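Local coordinates for protein pre-crRNA processing endonuclease (Streptococcus pyogenes serotype M1, PDB 3VZH) that probably cuts precursor CRISPR transcripts into crRNA as a Cas5d endoribonuclease of the subtype I-C antiviral defence system, at residues F103-D108 with A119-I124; I45-Y50 with F55-T60; A18-P23 with V95-K100. One frame throughout, in Å; residues are numbered along the deposited sequence.

Contact 1 (F103-D108 with A119-I124)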
loop_
_atom_site.group_PDB
_atom_site.type_symbol
_atom_site.label_atom_id
_atom_site.label_comp_id
_atom_site.label_asym_id
_atom_site.label_seq_id
_atom_site.Cartn_x
_atom_site.Cartn_y
_atom_site.Cartn_z
ATOM N N PHE A 103 2.604 -6.454 10.517
ATOM C CA PHE A 103 1.241 -6.674 10.983
ATOM C C PHE A 103 1.150 -6.672 12.502
ATOM O O PHE A 103 2.150 -6.863 13.191
ATOM C CB PHE A 103 0.615 -7.941 10.395
ATOM C CG PHE A 103 1.336 -9.233 10.706
ATOM C CD1 PHE A 103 2.161 -9.815 9.707
ATOM C CD2 PHE A 103 1.158 -9.885 11.924
ATOM C CE1 PHE A 103 2.817 -11.011 9.964
ATOM C CE2 PHE A 103 1.781 -11.100 12.165
ATOM C CZ PHE A 103 2.619 -11.654 11.184
ATOM N N VAL A 104 -0.057 -6.437 12.987
ATOM C CA VAL A 104 -0.377 -6.456 14.437
ATOM C C VAL A 104 -1.661 -7.301 14.622
ATOM O O VAL A 104 -2.354 -7.583 13.631
ATOM C CB VAL A 104 -0.661 -4.996 14.954
ATOM C CG1 VAL A 104 0.559 -4.107 14.725
ATOM C CG2 VAL A 104 -1.922 -4.450 14.312
ATOM N N TRP A 105 -1.988 -7.727 15.854
ATOM C CA TRP A 105 -3.232 -8.546 15.991
ATOM C C TRP A 105 -4.383 -7.641 15.788
ATOM O O TRP A 105 -4.359 -6.407 16.153
ATOM C CB TRP A 105 -3.276 -9.282 17.390
ATOM C CG TRP A 105 -2.065 -10.201 17.605
ATOM C CD1 TRP A 105 -1.209 -10.258 18.734
ATOM C CD2 TRP A 105 -1.515 -11.195 16.665
ATOM N NE1 TRP A 105 -0.223 -11.190 18.543
ATOM C CE2 TRP A 105 -0.346 -11.800 17.336
ATOM C CE3 TRP A 105 -1.868 -11.641 15.378
ATOM C CZ2 TRP A 105 0.427 -12.793 16.716
ATOM C CZ3 TRP A 105 -1.155 -12.678 14.808
ATOM C CH2 TRP A 105 0.050 -13.171 15.420
ATOM N N ASN A 106 -5.452 -8.225 15.218
ATOM C CA ASN A 106 -6.666 -7.493 14.938
ATOM C C ASN A 106 -7.545 -7.482 16.217
ATOM O O ASN A 106 -8.157 -8.490 16.547
ATOM C CB ASN A 106 -7.406 -8.153 13.748
ATOM C CG ASN A 106 -8.732 -7.487 13.414
ATOM O OD1 ASN A 106 -9.075 -6.449 13.986
ATOM N ND2 ASN A 106 -9.475 -8.053 12.481
ATOM N N GLU A 107 -7.634 -6.318 16.902
ATOM C CA GLU A 107 -8.377 -6.235 18.166
ATOM C C GLU A 107 -9.872 -6.162 17.928
ATOM O O GLU A 107 -10.701 -6.187 18.881
ATOM C CB GLU A 107 -7.902 -5.063 19.071
ATOM C CG GLU A 107 -6.516 -5.304 19.630
ATOM C CD GLU A 107 -6.391 -6.590 20.464
ATOM O OE1 GLU A 107 -5.271 -6.943 20.773
ATOM O OE2 GLU A 107 -7.359 -7.274 20.838
ATOM N N ASP A 108 -10.256 -6.103 16.662
ATOM C CA ASP A 108 -11.684 -6.280 16.335
ATOM C C ASP A 108 -12.055 -7.754 16.256
ATOM O O ASP A 108 -13.228 -8.095 16.058
ATOM C CB ASP A 108 -12.021 -5.624 15.009
ATOM C CG ASP A 108 -11.907 -4.127 15.053
ATOM O OD1 ASP A 108 -12.058 -3.583 16.148
ATOM O OD2 ASP A 108 -11.669 -3.506 13.990
ATOM N N ALA A 119 5.030 -16.934 14.922
ATOM C CA ALA A 119 5.937 -17.676 14.022
ATOM C C ALA A 119 5.170 -18.218 12.834
ATOM O O ALA A 119 5.696 -18.224 11.711
ATOM C CB ALA A 119 6.666 -18.809 14.761
ATOM N N LYS A 120 3.943 -18.674 13.087
ATOM C CA LYS A 120 3.092 -19.203 12.018
ATOM C C LYS A 120 2.844 -18.106 10.961
ATOM O O LYS A 120 3.027 -18.293 9.760
ATOM C CB LYS A 120 1.725 -19.646 12.552
ATOM C CG LYS A 120 0.755 -20.192 11.456
ATOM C CD LYS A 120 -0.686 -20.321 12.017
ATOM C CE LYS A 120 -1.758 -20.623 10.972
ATOM N NZ LYS A 120 -3.074 -20.830 11.633
ATOM N N HIS A 121 2.345 -16.964 11.424
ATOM C CA HIS A 121 1.940 -15.921 10.451
ATOM C C HIS A 121 3.090 -15.231 9.795
ATOM O O HIS A 121 2.966 -14.857 8.597
ATOM C CB HIS A 121 0.991 -14.934 11.071
ATOM C CG HIS A 121 -0.333 -15.538 11.402
ATOM N ND1 HIS A 121 -1.136 -16.084 10.469
ATOM C CD2 HIS A 121 -0.953 -15.755 12.623
ATOM C CE1 HIS A 121 -2.282 -16.499 11.010
ATOM N NE2 HIS A 121 -2.165 -16.358 12.356
ATOM N N GLU A 122 4.186 -15.046 10.514
ATOM C CA GLU A 122 5.424 -14.534 9.867
ATOM C C GLU A 122 5.976 -15.469 8.791
ATOM O O GLU A 122 6.344 -14.991 7.701
ATOM C CB GLU A 122 6.534 -14.174 10.869
ATOM C CG GLU A 122 6.255 -12.963 11.761
ATOM C CD GLU A 122 7.545 -12.422 12.388
ATOM O OE1 GLU A 122 7.558 -11.312 12.929
ATOM O OE2 GLU A 122 8.587 -13.119 12.333
ATOM N N ALA A 123 5.930 -16.786 9.024
ATOM C CA ALA A 123 6.404 -17.759 8.023
ATOM C C ALA A 123 5.581 -17.792 6.760
ATOM O O ALA A 123 6.103 -17.773 5.630
ATOM C CB ALA A 123 6.569 -19.180 8.633
ATOM N N ILE A 124 4.263 -17.785 6.963
ATOM C CA ILE A 124 3.353 -17.744 5.852
ATOM C C ILE A 124 3.468 -16.466 5.070
ATOM O O ILE A 124 3.407 -16.483 3.819
ATOM C CB ILE A 124 1.927 -17.987 6.350
ATOM C CG1 ILE A 124 1.901 -19.393 6.968
ATOM C CG2 ILE A 124 0.919 -17.954 5.185
ATOM C CD1 ILE A 124 0.520 -19.803 7.415
#

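Contact 2 (I45-Y50 with F55-T60)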
loop_
_atom_site.group_PDB
_atom_site.type_symbol
_atom_site.label_atom_id
_atom_site.label_comp_id
_atom_site.label_asym_id
_atom_site.label_seq_id
_atom_site.Cartn_x
_atom_site.Cartn_y
_atom_site.Cartn_z
ATOM N N ILE A 45 -3.032 -4.238 -1.724
ATOM C CA ILE A 45 -1.997 -5.071 -2.281
ATOM C C ILE A 45 -1.373 -5.995 -1.222
ATOM O O ILE A 45 -1.265 -7.246 -1.464
ATOM C CB ILE A 45 -0.938 -4.152 -2.890
ATOM C CG1 ILE A 45 -1.503 -3.540 -4.246
ATOM C CG2 ILE A 45 0.322 -4.923 -3.180
ATOM C CD1 ILE A 45 -0.665 -2.314 -4.727
ATOM N N VAL A 46 -1.068 -5.449 -0.046
ATOM C CA VAL A 46 -0.523 -6.327 1.001
ATOM C C VAL A 46 -1.559 -7.338 1.465
ATOM O O VAL A 46 -1.253 -8.477 1.673
ATOM C CB VAL A 46 0.180 -5.541 2.166
ATOM C CG1 VAL A 46 1.287 -4.658 1.568
ATOM C CG2 VAL A 46 -0.843 -4.761 3.033
ATOM N N ASP A 47 -2.822 -6.968 1.608
ATOM C CA ASP A 47 -3.756 -8.004 1.937
ATOM C C ASP A 47 -3.973 -9.062 0.851
ATOM O O ASP A 47 -4.418 -10.174 1.161
ATOM C CB ASP A 47 -5.148 -7.354 2.161
ATOM C CG ASP A 47 -5.226 -6.473 3.397
ATOM O OD1 ASP A 47 -4.342 -6.521 4.273
ATOM O OD2 ASP A 47 -6.301 -5.793 3.524
ATOM N N ALA A 48 -3.744 -8.723 -0.428
ATOM C CA ALA A 48 -3.817 -9.743 -1.469
ATOM C C ALA A 48 -2.612 -10.675 -1.333
ATOM O O ALA A 48 -2.665 -11.824 -1.795
ATOM C CB ALA A 48 -3.797 -9.080 -2.854
ATOM N N ILE A 49 -1.525 -10.184 -0.783
ATOM C CA ILE A 49 -0.405 -11.121 -0.574
ATOM C C ILE A 49 -0.748 -12.203 0.464
ATOM O O ILE A 49 -0.626 -13.427 0.188
ATOM C CB ILE A 49 0.831 -10.338 -0.169
ATOM C CG1 ILE A 49 1.157 -9.380 -1.333
ATOM C CG2 ILE A 49 1.997 -11.262 0.241
ATOM C CD1 ILE A 49 2.456 -8.590 -1.091
ATOM N N TYR A 50 -1.194 -11.759 1.631
ATOM C CA TYR A 50 -1.651 -12.682 2.680
ATOM C C TYR A 50 -2.572 -11.928 3.632
ATOM O O TYR A 50 -2.190 -10.859 4.167
ATOM C CB TYR A 50 -0.435 -13.232 3.430
ATOM C CG TYR A 50 -0.730 -14.161 4.595
ATOM C CD1 TYR A 50 -1.777 -15.117 4.537
ATOM C CD2 TYR A 50 0.066 -14.111 5.721
ATOM C CE1 TYR A 50 -2.005 -15.972 5.628
ATOM C CE2 TYR A 50 -0.181 -14.935 6.816
ATOM C CZ TYR A 50 -1.205 -15.871 6.736
ATOM O OH TYR A 50 -1.430 -16.736 7.820
ATOM N N PHE A 55 -5.007 -10.961 12.001
ATOM C CA PHE A 55 -4.150 -9.790 12.078
ATOM C C PHE A 55 -4.549 -8.713 11.042
ATOM O O PHE A 55 -5.452 -8.930 10.162
ATOM C CB PHE A 55 -2.655 -10.238 11.911
ATOM C CG PHE A 55 -2.335 -10.869 10.537
ATOM C CD1 PHE A 55 -2.337 -12.300 10.383
ATOM C CD2 PHE A 55 -2.009 -10.066 9.411
ATOM C CE1 PHE A 55 -2.036 -12.887 9.133
ATOM C CE2 PHE A 55 -1.725 -10.638 8.161
ATOM C CZ PHE A 55 -1.742 -12.056 8.031
ATOM N N THR A 56 -3.962 -7.542 11.246
ATOM C CA THR A 56 -4.177 -6.406 10.386
ATOM C C THR A 56 -2.810 -5.995 9.819
ATOM O O THR A 56 -1.884 -5.616 10.551
ATOM C CB THR A 56 -4.658 -5.221 11.222
ATOM O OG1 THR A 56 -5.880 -5.623 11.845
ATOM C CG2 THR A 56 -4.857 -3.929 10.285
ATOM N N ASN A 57 -2.734 -5.934 8.480
ATOM C CA ASN A 57 -1.493 -5.417 7.863
ATOM C C ASN A 57 -1.470 -3.867 7.953
ATOM O O ASN A 57 -2.505 -3.212 7.680
ATOM C CB ASN A 57 -1.518 -5.818 6.380
ATOM C CG ASN A 57 -1.251 -7.302 6.204
ATOM O OD1 ASN A 57 -0.328 -7.864 6.834
ATOM N ND2 ASN A 57 -1.993 -7.930 5.321
ATOM N N ILE A 58 -0.289 -3.366 8.270
ATOM C CA ILE A 58 -0.037 -1.933 8.490
ATOM C C ILE A 58 1.033 -1.505 7.533
ATOM O O ILE A 58 2.245 -1.844 7.736
ATOM C CB ILE A 58 0.470 -1.651 9.919
ATOM C CG1 ILE A 58 -0.507 -2.157 11.041
ATOM C CG2 ILE A 58 0.695 -0.142 10.109
ATOM C CD1 ILE A 58 -1.959 -1.737 10.851
ATOM N N VAL A 59 0.650 -0.744 6.524
ATOM C CA VAL A 59 1.648 -0.278 5.528
ATOM C C VAL A 59 2.287 0.987 6.096
ATOM O O VAL A 59 1.572 1.962 6.400
ATOM C CB VAL A 59 1.035 0.025 4.126
ATOM C CG1 VAL A 59 2.101 0.695 3.230
ATOM C CG2 VAL A 59 0.588 -1.322 3.457
ATOM N N THR A 60 3.604 1.003 6.233
ATOM C CA THR A 60 4.192 2.179 6.924
ATOM C C THR A 60 4.944 3.122 5.986
ATOM O O THR A 60 5.130 4.330 6.298
ATOM C CB THR A 60 5.141 1.792 8.060
ATOM O OG1 THR A 60 6.222 0.997 7.547
ATOM C CG2 THR A 60 4.354 1.065 9.159
HETATM O O HOH W 1 -5.028 -6.869 6.959
#

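Contact 3 (A18-P23 with V95-K100)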
loop_
_atom_site.group_PDB
_atom_site.type_symbol
_atom_site.label_atom_id
_atom_site.label_comp_id
_atom_site.label_asym_id
_atom_site.label_seq_id
_atom_site.Cartn_x
_atom_site.Cartn_y
_atom_site.Cartn_z
ATOM N N ALA A 18 -1.217 1.594 -13.643
ATOM C CA ALA A 18 -1.801 1.736 -12.298
ATOM C C ALA A 18 -2.852 2.835 -12.372
ATOM O O ALA A 18 -2.752 3.758 -13.218
ATOM C CB ALA A 18 -0.732 2.082 -11.232
ATOM N N LEU A 19 -3.863 2.709 -11.526
ATOM C CA LEU A 19 -4.926 3.718 -11.449
ATOM C C LEU A 19 -5.304 3.846 -9.995
ATOM O O LEU A 19 -6.146 3.067 -9.494
ATOM C CB LEU A 19 -6.165 3.332 -12.269
ATOM C CG LEU A 19 -7.353 4.304 -12.260
ATOM C CD1 LEU A 19 -6.858 5.638 -12.798
ATOM C CD2 LEU A 19 -8.567 3.827 -13.092
ATOM N N PHE A 20 -4.800 4.887 -9.341
ATOM C CA PHE A 20 -5.110 5.090 -7.892
ATOM C C PHE A 20 -6.139 6.189 -7.778
ATOM O O PHE A 20 -5.851 7.333 -8.049
ATOM C CB PHE A 20 -3.785 5.483 -7.211
ATOM C CG PHE A 20 -2.774 4.391 -7.294
ATOM C CD1 PHE A 20 -3.091 3.109 -6.830
ATOM C CD2 PHE A 20 -1.497 4.607 -7.806
ATOM C CE1 PHE A 20 -2.212 2.074 -6.907
ATOM C CE2 PHE A 20 -0.598 3.533 -7.854
ATOM C CZ PHE A 20 -0.960 2.291 -7.388
ATOM N N THR A 21 -7.377 5.879 -7.421
ATOM C CA THR A 21 -8.346 6.975 -7.470
ATOM C C THR A 21 -8.747 7.441 -6.042
ATOM O O THR A 21 -8.304 6.875 -5.001
ATOM C CB THR A 21 -9.588 6.531 -8.244
ATOM O OG1 THR A 21 -10.056 5.332 -7.625
ATOM C CG2 THR A 21 -9.170 6.214 -9.671
ATOM N N ASN A 22 -9.639 8.431 -6.027
ATOM C CA ASN A 22 -10.212 8.969 -4.824
ATOM C C ASN A 22 -11.657 8.489 -4.797
ATOM O O ASN A 22 -12.444 8.983 -5.583
ATOM C CB ASN A 22 -10.183 10.506 -4.879
ATOM C CG ASN A 22 -11.059 11.152 -3.809
ATOM O OD1 ASN A 22 -11.527 10.490 -2.875
ATOM N ND2 ASN A 22 -11.299 12.439 -3.955
ATOM N N PRO A 23 -11.983 7.474 -3.959
ATOM C CA PRO A 23 -13.377 7.047 -3.901
ATOM C C PRO A 23 -14.239 8.094 -3.164
ATOM O O PRO A 23 -14.264 8.123 -1.934
ATOM C CB PRO A 23 -13.316 5.684 -3.165
ATOM C CG PRO A 23 -11.869 5.304 -3.116
ATOM C CD PRO A 23 -11.110 6.607 -3.145
ATOM N N VAL A 95 5.309 1.464 -13.479
ATOM C CA VAL A 95 5.434 1.809 -12.043
ATOM C C VAL A 95 6.199 0.705 -11.345
ATOM O O VAL A 95 6.055 -0.512 -11.726
ATOM C CB VAL A 95 4.057 2.065 -11.379
ATOM C CG1 VAL A 95 3.356 3.262 -12.098
ATOM C CG2 VAL A 95 3.159 0.789 -11.359
ATOM N N VAL A 96 7.082 1.117 -10.385
ATOM C CA VAL A 96 7.742 0.186 -9.438
ATOM C C VAL A 96 7.606 0.813 -8.053
ATOM O O VAL A 96 7.875 1.973 -7.869
ATOM C CB VAL A 96 9.240 0.033 -9.756
ATOM C CG1 VAL A 96 9.882 -0.706 -8.593
ATOM C CG2 VAL A 96 9.532 -0.713 -11.082
ATOM N N TYR A 97 7.128 0.066 -7.058
ATOM C CA TYR A 97 6.923 0.610 -5.686
ATOM C C TYR A 97 7.486 -0.412 -4.749
ATOM O O TYR A 97 7.236 -1.668 -4.940
ATOM C CB TYR A 97 5.438 0.718 -5.362
ATOM C CG TYR A 97 4.712 1.664 -6.281
ATOM C CD1 TYR A 97 5.059 3.020 -6.326
ATOM C CD2 TYR A 97 3.694 1.217 -7.079
ATOM C CE1 TYR A 97 4.389 3.889 -7.228
ATOM C CE2 TYR A 97 3.025 2.064 -7.958
ATOM C CZ TYR A 97 3.378 3.401 -7.998
ATOM O OH TYR A 97 2.696 4.226 -8.873
ATOM N N LEU A 98 8.287 0.025 -3.780
ATOM C CA LEU A 98 8.722 -0.900 -2.773
ATOM C C LEU A 98 7.895 -0.546 -1.528
ATOM O O LEU A 98 7.835 0.673 -1.099
ATOM C CB LEU A 98 10.257 -0.730 -2.525
ATOM C CG LEU A 98 11.081 -0.596 -3.789
ATOM C CD1 LEU A 98 12.529 -0.490 -3.313
ATOM C CD2 LEU A 98 10.964 -1.836 -4.698
ATOM N N ILE A 99 7.275 -1.549 -0.894
ATOM C CA ILE A 99 6.371 -1.300 0.212
ATOM C C ILE A 99 7.069 -1.915 1.459
ATOM O O ILE A 99 7.487 -3.078 1.423
ATOM C CB ILE A 99 5.012 -2.025 -0.006
ATOM C CG1 ILE A 99 4.415 -1.639 -1.379
ATOM C CG2 ILE A 99 3.991 -1.660 1.089
ATOM C CD1 ILE A 99 3.107 -2.385 -1.743
ATOM N N LYS A 100 7.056 -1.166 2.538
ATOM C CA LYS A 100 7.465 -1.629 3.892
ATOM C C LYS A 100 6.190 -1.751 4.716
ATOM O O LYS A 100 5.392 -0.810 4.755
ATOM C CB LYS A 100 8.402 -0.596 4.487
ATOM C CG LYS A 100 8.819 -0.933 5.916
ATOM C CD LYS A 100 9.737 0.196 6.471
ATOM C CE LYS A 100 10.177 -0.153 7.910
ATOM N NZ LYS A 100 10.927 1.010 8.527
#

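Contact 1 (F103-D108 with A119-I124)
The ring of F103 is set between its backbone N and carbonyl carbon (chi1 60°), which sends CZ out toward helix 119-124; the backbone already faces H121 CB toward F103, and CG anti to the carbonyl carbon (chi1 -68°) swings the imidazole to the rim of W105. F103-W105 end the third strand, and 119-124 lie near the start of the second helix, of an RRM-like (ferredoxin-like) beta-alpha-beta-beta-alpha-beta domain. Their axes run nearly antiparallel (151°) and come no closer than 11.0 Å, a gap bridged here by side chains. F103 CZ lies 3.7 Å from H121 CB, the two side chains crossing at about a right angle. The same CZ approaches the helix backbone, 3.8 Å from E122 N, which sits at the ring edge in its plane, and also meets E122 CG at 3.9 Å. W105 and H121 touch rim to rim: CZ3 of W105 is 3.8 Å from CD2 of H121, and neither ring lies over the other. No hydrogen bond crosses the contact. The imidazole is instead fixed in rotation from outside, ND1 bonded to Y50 OH and NE2 to D115 O, with K120 CD over one of its faces near the rim. Y4 stacks on W105, and E122 OE1 takes the backbone N of R7. Past the strand, the chain makes an Asx turn: D108 N donates to N106 OD1 at 2.9 Å, from well above the carbonyl plane.

Contact 2 (I45-Y50 with F55-T60)
V46 lays CG2 against both N57 CB (3.6 Å) and V59 CG2 (3.7 Å), forming the apolar part of the contact. One residue on, the carboxylate of D47 reaches the strand and accepts from N57: ND2 to OD1 is 2.9 Å and nearly straight (167°), using the anti lone pair of OD1 and lying close to the amide plane. OD1 has a second partner, a water that donates to it at 2.8 Å and accepts from the backbone N of N57 at 2.9 Å, so one carboxylate oxygen binds the side chain of N57 directly and its main-chain N through the water. Where the helix has ended, Y50 O receives the other hydrogen of N57 ND2, a 3.2 Å bond nearly along the C=O axis and in the amide plane. Both N-H groups of the buried amide are thus spent, and its rotation is fixed. The Y50 ring, reached with CG anti to the backbone N (chi1 177°), takes F55 CZ over one face, 3.5 Å from its CE2; the planes meet obliquely at 58°. Helix 45-49 thereby lies against strand 55-60, the two being the first helix and second strand of the RRM-like domain, joined by a short loop. Helix 118-130 flanks the same end, M125 touching Y50 and N57, while I99 of strand 95-105 packs beside V59.

Contact 3 (A18-P23 with V95-K100)
A18 and V95 make the aliphatic touch: the methyl of A18, CB, meets V95 CG2 at 4.1 Å. Their CB atoms project toward one another where strand 17-18 passes the start of strand 95-105, the third strand of the RRM-like sheet, between strands 9-15 and 55-64. The aromatic part is F20, from the loop after strand 17-18, against Y97; their side chains come from opposite directions. CB of each points at the other segment, and with CG anti to the carbonyl carbon (chi1 -63° and -62°) the rings meet between the backbones. The edge of F20 does the touching: CE2 is 3.5 Å from Y97 OH, which lies near the plane of the phenyl ring, and 3.9 Å from Y97 CE2. With ring centroids 6.0 Å apart and planes at 61°, the pair is oblique. L92 of strand 88-93 packs on both rings, A41 of helix 39-49 adjoins F20, and P37 adjoins Y97. In the main chain A18 pairs with L92 and V95 with G15. No hydrogen bond joins the two segments, and apart from one tyrosine oxygen every touching side-chain atom is carbon. Between these segments the contact is therefore van der Waals and hydrophobic, not directional.

Overall arrangement
Strand 95-105 connects the set: contact 3 uses its start, contact 1 its end, and contact 2 uses its antiparallel neighbour 55-64. The centres of contacts 1 and 2 are about 10 Å apart, and the two meet directly: the H121-Y50 hydrogen bond bridges them, I124 CG2 packs 3.4 Å from Y50 CZ, and V104 O lies 2.9 Å from T56 N. Contacts 2 and 3 are about 14 Å apart between centres, joined by T60 N to K100 O at 2.9 Å and by V59 CG1 packing on I99 CG2. Contacts 1 and 3, about 24 Å apart between centres, are linked by continuity of the strand. Together they tie both helices of the RRM-like domain and the loop after strand 17-18 to one sheet.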